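Local coordinates for AB hydrolase-1 domain-containing protein (Parabacteroides distasonis, PDB 4Q34) that is probably an esterase of the alpha/beta hydrolase family, though its substrate is not known, at residues A[48-53]-A[158-163]; A[86-91]-A[154-159]. One frame throughout, in Å; residues are numbered along the deposited sequence.

Both contacts hold helix 153-167 to the central sheet of an alpha/beta hydrolase fold, contact 1 at strand 49-52 and contact 2 at the turn following strand 83-87. Along the chain, strand 49-52 comes first, strand 83-87 with its turn second, and the helix last, followed by strand 170-175. Strands 49-52 and 83-87 are parallel neighbours, so the contacts lie side by side, their centres about 8 Å apart. They overlap on the helix at Asp158 and Ala159. One helix is thereby held both to a strand and to the turn after that strand's neighbour. A probable hydrogen bond between His53 NE2 and Gln88 N, 3.2 Å, links the residues that follow the two strands.

Contact 1. Residues A[48-53]-A[158-163]; sequences PLVFAH and DAYAAL
Val50 and Leu163 meet tip to tip, CG1 of Val50 lying 3.7 Å from CD2 of Leu163. CG1 of Val50 and CG of Leu163 are each anti to their own backbone N (chi1 176° in each), and CD2 of Leu163 makes the touch. The same Val50 CG1 comes to the edge of the Tyr160 ring, near its plane, 4.2 Å from CD1. Farther along strand 49-52 the phenol end of Tyr160 rests on Ala52, whose CB is 3.5 Å from CZ and 3.3 Å from OH. CG of Tyr160 stands anti to its carbonyl carbon, and the ring runs on toward His53. There water 1 bridges the segments, hydrogen-bonded to His53 O at 2.8 Å and to Tyr160 OH at 2.7 Å. An alanine at Tyr160 would probably leave a gap beside Ala52 and Val50 and deprive water 1 of its hydroxyl partner. Phe172 of the adjoining strand 170-175 also meets the Tyr160 ring. Strand 49-52 and helix segment 158-163 run nearly antiparallel, at 168° with axes 11.0 Å apart, as where a helix covers the parallel central sheet of an alpha/beta hydrolase.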
ATOM      1  N   PRO A  48      19.594   8.325   2.039  1.00 18.63           N
ATOM      2  CA  PRO A  48      18.523   7.381   2.078  1.00 18.40           C
ATOM      3  C   PRO A  48      18.530   6.485   0.837  1.00 18.57           C
ATOM      4  O   PRO A  48      19.064   6.886  -0.218  1.00 16.64           O
ATOM      5  CB  PRO A  48      17.268   8.271   2.063  1.00 20.91           C
ATOM      6  CG  PRO A  48      17.717   9.560   1.443  1.00 24.06           C
ATOM      7  CD  PRO A  48      19.120   9.721   1.915  1.00 20.76           C
ATOM      8  N   LEU A  49      17.936   5.314   0.992  1.00 16.62           N
ATOM      9  CA  LEU A  49      17.642   4.412  -0.108  1.00 15.44           C
ATOM     10  C   LEU A  49      16.168   4.519  -0.527  1.00 16.74           C
ATOM     11  O   LEU A  49      15.272   4.424   0.301  1.00 17.82           O
ATOM     12  CB  LEU A  49      17.979   2.989   0.289  1.00 17.36           C
ATOM     13  CG  LEU A  49      19.350   2.740   0.862  1.00 17.73           C
ATOM     14  CD1 LEU A  49      19.500   1.283   1.191  1.00 20.26           C
ATOM     15  CD2 LEU A  49      20.451   3.182  -0.091  1.00 21.31           C
ATOM     16  N   VAL A  50      15.923   4.718  -1.829  1.00 15.42           N
ATOM     17  CA  VAL A  50      14.603   4.794  -2.412  1.00 14.95           C
ATOM     18  C   VAL A  50      14.447   3.601  -3.347  1.00 15.82           C
ATOM     19  O   VAL A  50      15.289   3.385  -4.211  1.00 16.24           O
ATOM     20  CB  VAL A  50      14.419   6.106  -3.182  1.00 16.84           C
ATOM     21  CG1 VAL A  50      13.060   6.122  -3.858  1.00 17.66           C
ATOM     22  CG2 VAL A  50      14.645   7.313  -2.269  1.00 17.74           C
ATOM     23  N   PHE A  51      13.378   2.829  -3.131  1.00 16.40           N
ATOM     24  CA  PHE A  51      13.154   1.591  -3.864  1.00 15.45           C
ATOM     25  C   PHE A  51      12.014   1.706  -4.848  1.00 18.04           C
ATOM     26  O   PHE A  51      10.908   2.108  -4.464  1.00 18.76           O
ATOM     27  CB  PHE A  51      12.887   0.454  -2.864  1.00 18.34           C
ATOM     28  CG  PHE A  51      14.064   0.117  -1.994  1.00 19.63           C
ATOM     29  CD1 PHE A  51      15.018  -0.793  -2.391  1.00 17.15           C
ATOM     30  CD2 PHE A  51      14.215   0.698  -0.769  1.00 20.75           C
ATOM     31  CE1 PHE A  51      16.094  -1.114  -1.599  1.00 20.95           C
ATOM     32  CE2 PHE A  51      15.293   0.384   0.036  1.00 22.32           C
ATOM     33  CZ  PHE A  51      16.242  -0.514  -0.369  1.00 21.00           C
ATOM     34  N   ALA A  52      12.269   1.321  -6.096  1.00 18.21           N
ATOM     35  CA  ALA A  52      11.266   1.369  -7.173  1.00 16.36           C
ATOM     36  C   ALA A  52      11.006   0.000  -7.824  1.00 17.59           C
ATOM     37  O   ALA A  52      11.898  -0.604  -8.439  1.00 20.42           O
ATOM     38  CB  ALA A  52      11.727   2.319  -8.269  1.00 17.37           C
ATOM     39  N   HIS A  53       9.776  -0.436  -7.754  1.00 16.07           N
ATOM     40  CA  HIS A  53       9.313  -1.705  -8.321  1.00 16.61           C
ATOM     41  C   HIS A  53       9.132  -1.626  -9.843  1.00 17.45           C
ATOM     42  O   HIS A  53       9.213  -0.538 -10.457  1.00 19.04           O
ATOM     43  CB  HIS A  53       7.976  -2.046  -7.667  1.00 15.93           C
ATOM     44  CG  HIS A  53       6.917  -1.027  -7.933  1.00 15.22           C
ATOM     45  ND1 HIS A  53       6.242  -0.975  -9.126  1.00 15.66           N
ATOM     46  CD2 HIS A  53       6.482   0.036  -7.213  1.00 15.34           C
ATOM     47  CE1 HIS A  53       5.396   0.035  -9.110  1.00 14.74           C
ATOM     48  NE2 HIS A  53       5.524   0.665  -7.963  1.00 15.19           N
ATOM     49  N   ASP A 158       8.377  11.503 -13.040  1.00 17.85           N
ATOM     50  CA  ASP A 158       8.096  12.768 -12.390  1.00 17.57           C
ATOM     51  C   ASP A 158       7.857  12.633 -10.878  1.00 16.52           C
ATOM     52  O   ASP A 158       8.245  13.491 -10.104  1.00 17.60           O
ATOM     53  CB  ASP A 158       6.869  13.477 -13.001  1.00 18.85           C
ATOM     54  CG  ASP A 158       7.171  14.213 -14.307  1.00 21.09           C
ATOM     55  OD1 ASP A 158       8.319  14.402 -14.697  1.00 22.76           O
ATOM     56  OD2 ASP A 158       6.181  14.608 -14.956  1.00 23.53           O
ATOM     57  N   ALA A 159       7.150  11.606 -10.475  1.00 16.54           N
ATOM     58  CA  ALA A 159       6.837  11.448  -9.060  1.00 16.25           C
ATOM     59  C   ALA A 159       8.102  11.063  -8.303  1.00 16.39           C
ATOM     60  O   ALA A 159       8.349  11.548  -7.211  1.00 16.39           O
ATOM     61  CB  ALA A 159       5.738  10.461  -8.860  1.00 16.25           C
ATOM     62  N   TYR A 160       8.942  10.210  -8.877  1.00 15.63           N
ATOM     63  CA  TYR A 160      10.182   9.877  -8.182  1.00 16.45           C
ATOM     64  C   TYR A 160      11.138  11.081  -8.105  1.00 15.36           C
ATOM     65  O   TYR A 160      11.801  11.255  -7.076  1.00 16.72           O
ATOM     66  CB  TYR A 160      10.889   8.688  -8.795  1.00 15.43           C
ATOM     67  CG  TYR A 160      10.290   7.368  -8.442  1.00 15.62           C
ATOM     68  CD1 TYR A 160      10.620   6.728  -7.233  1.00 17.12           C
ATOM     69  CD2 TYR A 160       9.450   6.666  -9.347  1.00 15.36           C
ATOM     70  CE1 TYR A 160      10.108   5.490  -6.896  1.00 16.15           C
ATOM     71  CE2 TYR A 160       8.929   5.407  -9.016  1.00 17.39           C
ATOM     72  CZ  TYR A 160       9.288   4.809  -7.794  1.00 16.49           C
ATOM     73  OH  TYR A 160       8.781   3.564  -7.439  1.00 17.64           O
ATOM     74  N   ALA A 161      11.152  11.935  -9.133  1.00 16.32           N
ATOM     75  CA  ALA A 161      11.938  13.172  -9.052  1.00 17.44           C
ATOM     76  C   ALA A 161      11.446  14.078  -7.919  1.00 17.25           C
ATOM     77  O   ALA A 161      12.272  14.664  -7.193  1.00 16.29           O
ATOM     78  CB  ALA A 161      11.927  13.908 -10.353  1.00 19.18           C
ATOM     79  N   ALA A 162      10.129  14.173  -7.758  1.00 17.46           N
ATOM     80  CA  ALA A 162       9.517  14.979  -6.694  1.00 19.13           C
ATOM     81  C   ALA A 162       9.924  14.411  -5.328  1.00 19.51           C
ATOM     82  O   ALA A 162      10.225  15.163  -4.400  1.00 19.15           O
ATOM     83  CB  ALA A 162       8.002  15.019  -6.837  1.00 20.01           C
ATOM     84  N   LEU A 163      10.040  13.096  -5.247  1.00 16.46           N
ATOM     85  CA  LEU A 163      10.464  12.472  -4.004  1.00 16.81           C
ATOM     86  C   LEU A 163      11.919  12.776  -3.675  1.00 17.69           C
ATOM     87  O   LEU A 163      12.226  13.147  -2.546  1.00 18.91           O
ATOM     88  CB  LEU A 163      10.298  10.957  -4.093  1.00 16.42           C
ATOM     89  CG  LEU A 163      10.785  10.152  -2.886  1.00 17.70           C
ATOM     90  CD1 LEU A 163      10.159  10.662  -1.585  1.00 18.89           C
ATOM     91  CD2 LEU A 163      10.486   8.654  -3.142  1.00 17.74           C
TER
HETATM   92  O   HOH W   1       8.452   2.046  -9.685  1.00 17.71           O

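Contact 2. Residues A[86-91]-A[154-159]; sequences VDQPRR and EVYSDA
Gln88 lays its side-chain amide over one face of the Tyr156 ring, where the chain following strand 83-87 of the alpha/beta hydrolase sheet forms a type II beta turn, Gln88 to Arg91. The amide and ring planes are 21° apart; NE2 sits toward the rim, 3.3 Å from both CE2 and CZ of Tyr156, while CG adds a CH-pi contact 4.2 Å from the ring centroid. With chi1 at 83°, between the backbone N and the carbonyl carbon, Gln88 CG is put over the ring face, and the extended chain beyond it carries the amide across. Pro89 wedges against the helix: its CG meets Ala159 CB at 3.6 Å, and its CB touches Val155 CG1 at 3.8 Å. The extended Arg90 side chain crosses Val155 at about a right angle, with Val155 CG1 over one guanidinium face, toward its rim. Farther out, the Arg90 guanidinium is fixed by salt bridges to Asp32 and Glu99 and a hydrogen bond to Thr150 O, and Arg91 by bonds to Gln57 O, Gly54 O and Thr147. Water 2 gathers three groups: it accepts from Gln88 NE2 at 3.0 Å, donates to Pro89 O at 2.8 Å, and is hydrogen-bonded to Tyr156 OH at 2.9 Å.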
ATOM      1  N   VAL A  86       8.134   2.706  -2.287  1.00 16.70           N
ATOM      2  CA  VAL A  86       7.232   3.509  -3.085  1.00 15.40           C
ATOM      3  C   VAL A  86       6.259   2.611  -3.854  1.00 14.59           C
ATOM      4  O   VAL A  86       6.662   1.537  -4.348  1.00 16.45           O
ATOM      5  CB  VAL A  86       8.049   4.403  -4.075  1.00 16.21           C
ATOM      6  CG1 VAL A  86       7.107   5.278  -4.898  1.00 16.18           C
ATOM      7  CG2 VAL A  86       9.114   5.244  -3.323  1.00 18.07           C
ATOM      8  N   ASP A  87       4.997   3.059  -3.954  1.00 14.76           N
ATOM      9  CA  ASP A  87       4.065   2.621  -4.978  1.00 15.49           C
ATOM     10  C   ASP A  87       3.963   3.791  -5.979  1.00 16.12           C
ATOM     11  O   ASP A  87       3.553   4.910  -5.637  1.00 15.79           O
ATOM     12  CB  ASP A  87       2.716   2.340  -4.416  1.00 15.30           C
ATOM     13  CG  ASP A  87       2.738   1.268  -3.342  1.00 19.37           C
ATOM     14  OD1 ASP A  87       3.477   0.261  -3.417  1.00 16.92           O
ATOM     15  OD2 ASP A  87       1.922   1.418  -2.390  1.00 25.02           O
ATOM     16  N   GLN A  88       4.425   3.535  -7.194  1.00 16.14           N
ATOM     17  CA  GLN A  88       4.520   4.536  -8.208  1.00 14.67           C
ATOM     18  C   GLN A  88       3.120   4.947  -8.614  1.00 13.42           C
ATOM     19  O   GLN A  88       2.163   4.254  -8.304  1.00 14.42           O
ATOM     20  CB  GLN A  88       5.342   4.026  -9.404  1.00 15.65           C
ATOM     21  CG  GLN A  88       4.538   3.198 -10.395  1.00 16.39           C
ATOM     22  CD  GLN A  88       5.326   2.480 -11.458  1.00 17.12           C
ATOM     23  OE1 GLN A  88       6.558   2.590 -11.578  1.00 19.20           O
ATOM     24  NE2 GLN A  88       4.584   1.710 -12.280  1.00 19.31           N
ATOM     25  N   PRO A  89       2.991   6.118  -9.268  1.00 14.86           N
ATOM     26  CA  PRO A  89       1.689   6.578  -9.809  1.00 15.98           C
ATOM     27  C   PRO A  89       0.911   5.452 -10.475  1.00 16.99           C
ATOM     28  O   PRO A  89       1.468   4.665 -11.243  1.00 16.87           O
ATOM     29  CB  PRO A  89       2.105   7.633 -10.825  1.00 15.91           C
ATOM     30  CG  PRO A  89       3.349   8.198 -10.250  1.00 16.38           C
ATOM     31  CD  PRO A  89       4.075   6.934  -9.815  1.00 15.42           C
ATOM     32  N   ARG A  90      -0.388   5.434 -10.188  1.00 15.51           N
ATOM     33  CA  ARG A  90      -1.367   4.504 -10.778  1.00 17.54           C
ATOM     34  C   ARG A  90      -1.237   3.056 -10.318  1.00 17.92           C
ATOM     35  O   ARG A  90      -1.795   2.182 -10.937  1.00 20.11           O
ATOM     36  CB  ARG A  90      -1.320   4.567 -12.308  1.00 18.04           C
ATOM     37  CG  ARG A  90      -1.430   5.982 -12.824  1.00 19.18           C
ATOM     38  CD  ARG A  90      -1.147   6.099 -14.323  1.00 18.86           C
ATOM     39  NE  ARG A  90      -1.323   7.488 -14.741  1.00 18.89           N
ATOM     40  CZ  ARG A  90      -1.000   7.981 -15.943  1.00 22.03           C
ATOM     41  NH1 ARG A  90      -0.469   7.191 -16.884  1.00 21.18           N
ATOM     42  NH2 ARG A  90      -1.241   9.269 -16.215  1.00 20.12           N
ATOM     43  N   ARG A  91      -0.487   2.819  -9.247  1.00 15.86           N
ATOM     44  CA  ARG A  91      -0.213   1.476  -8.761  1.00 16.17           C
ATOM     45  C   ARG A  91      -0.528   1.339  -7.264  1.00 16.06           C
ATOM     46  O   ARG A  91      -0.063   2.143  -6.411  1.00 15.30           O
ATOM     47  CB  ARG A  91       1.238   1.123  -9.016  1.00 16.47           C
ATOM     48  CG  ARG A  91       1.553  -0.351  -8.892  1.00 15.95           C
ATOM     49  CD  ARG A  91       0.970  -1.207 -10.022  1.00 15.81           C
ATOM     50  NE  ARG A  91       1.477  -0.884 -11.355  1.00 17.45           N
ATOM     51  CZ  ARG A  91       2.691  -1.173 -11.839  1.00 16.47           C
ATOM     52  NH1 ARG A  91       3.648  -1.758 -11.094  1.00 17.19           N
ATOM     53  NH2 ARG A  91       2.981  -0.824 -13.087  1.00 17.52           N
ATOM     54  N   GLU A 154       7.110   9.085 -18.090  1.00 20.08           N
ATOM     55  CA  GLU A 154       7.199  10.490 -17.720  1.00 20.06           C
ATOM     56  C   GLU A 154       6.458  10.733 -16.405  1.00 18.61           C
ATOM     57  O   GLU A 154       7.010  11.352 -15.462  1.00 18.69           O
ATOM     58  CB  GLU A 154       6.621  11.416 -18.803  1.00 21.31           C
ATOM     59  CG  GLU A 154       6.612  12.888 -18.389  1.00 23.55           C
ATOM     60  CD  GLU A 154       6.169  13.838 -19.481  1.00 31.80           C
ATOM     61  OE1 GLU A 154       5.480  13.363 -20.409  1.00 31.49           O
ATOM     62  OE2 GLU A 154       6.517  15.053 -19.424  1.00 26.14           O
ATOM     63  N   VAL A 155       5.252  10.169 -16.303  1.00 18.42           N
ATOM     64  CA  VAL A 155       4.403  10.321 -15.107  1.00 19.29           C
ATOM     65  C   VAL A 155       5.099   9.626 -13.920  1.00 17.67           C
ATOM     66  O   VAL A 155       5.168  10.146 -12.824  1.00 17.39           O
ATOM     67  CB  VAL A 155       3.000   9.737 -15.348  1.00 20.85           C
ATOM     68  CG1 VAL A 155       2.199   9.692 -14.058  1.00 19.16           C
ATOM     69  CG2 VAL A 155       2.241  10.548 -16.401  1.00 21.48           C
ATOM     70  N   TYR A 156       5.653   8.441 -14.173  1.00 16.78           N
ATOM     71  CA  TYR A 156       6.292   7.673 -13.107  1.00 15.97           C
ATOM     72  C   TYR A 156       7.529   8.375 -12.618  1.00 17.16           C
ATOM     73  O   TYR A 156       7.737   8.571 -11.399  1.00 16.56           O
ATOM     74  CB  TYR A 156       6.646   6.258 -13.601  1.00 17.14           C
ATOM     75  CG  TYR A 156       5.524   5.334 -14.049  1.00 17.80           C
ATOM     76  CD1 TYR A 156       4.160   5.567 -13.736  1.00 18.00           C
ATOM     77  CD2 TYR A 156       5.830   4.162 -14.720  1.00 18.98           C
ATOM     78  CE1 TYR A 156       3.172   4.697 -14.126  1.00 18.60           C
ATOM     79  CE2 TYR A 156       4.837   3.299 -15.145  1.00 17.38           C
ATOM     80  CZ  TYR A 156       3.521   3.546 -14.836  1.00 18.77           C
ATOM     81  OH  TYR A 156       2.534   2.662 -15.179  1.00 18.75           O
ATOM     82  N   SER A 157       8.371   8.775 -13.547  1.00 16.30           N
ATOM     83  CA  SER A 157       9.643   9.386 -13.168  1.00 16.83           C
ATOM     84  C   SER A 157       9.413  10.802 -12.594  1.00 17.16           C
ATOM     85  O   SER A 157      10.158  11.273 -11.744  1.00 17.10           O
ATOM     86  CB  SER A 157      10.618   9.389 -14.339  1.00 18.45           C
ATOM     87  OG  SER A 157      10.145  10.149 -15.435  1.00 17.49           O
ATOM     88  N   ASP A 158       8.377  11.503 -13.040  1.00 17.85           N
ATOM     89  CA  ASP A 158       8.096  12.768 -12.390  1.00 17.57           C
ATOM     90  C   ASP A 158       7.857  12.633 -10.878  1.00 16.52           C
ATOM     91  O   ASP A 158       8.245  13.491 -10.104  1.00 17.60           O
ATOM     92  CB  ASP A 158       6.869  13.477 -13.001  1.00 18.85           C
ATOM     93  CG  ASP A 158       7.171  14.213 -14.307  1.00 21.09           C
ATOM     94  OD1 ASP A 158       8.319  14.402 -14.697  1.00 22.76           O
ATOM     95  OD2 ASP A 158       6.181  14.608 -14.956  1.00 23.53           O
ATOM     96  N   ALA A 159       7.150  11.606 -10.475  1.00 16.54           N
ATOM     97  CA  ALA A 159       6.837  11.448  -9.060  1.00 16.25           C
ATOM     98  C   ALA A 159       8.102  11.063  -8.303  1.00 16.39           C
ATOM     99  O   ALA A 159       8.349  11.548  -7.211  1.00 16.39           O
ATOM    100  CB  ALA A 159       5.738  10.461  -8.860  1.00 16.25           C
TER
HETATM  101  O   HOH W   2       1.645   2.148 -12.420  1.00 18.44           O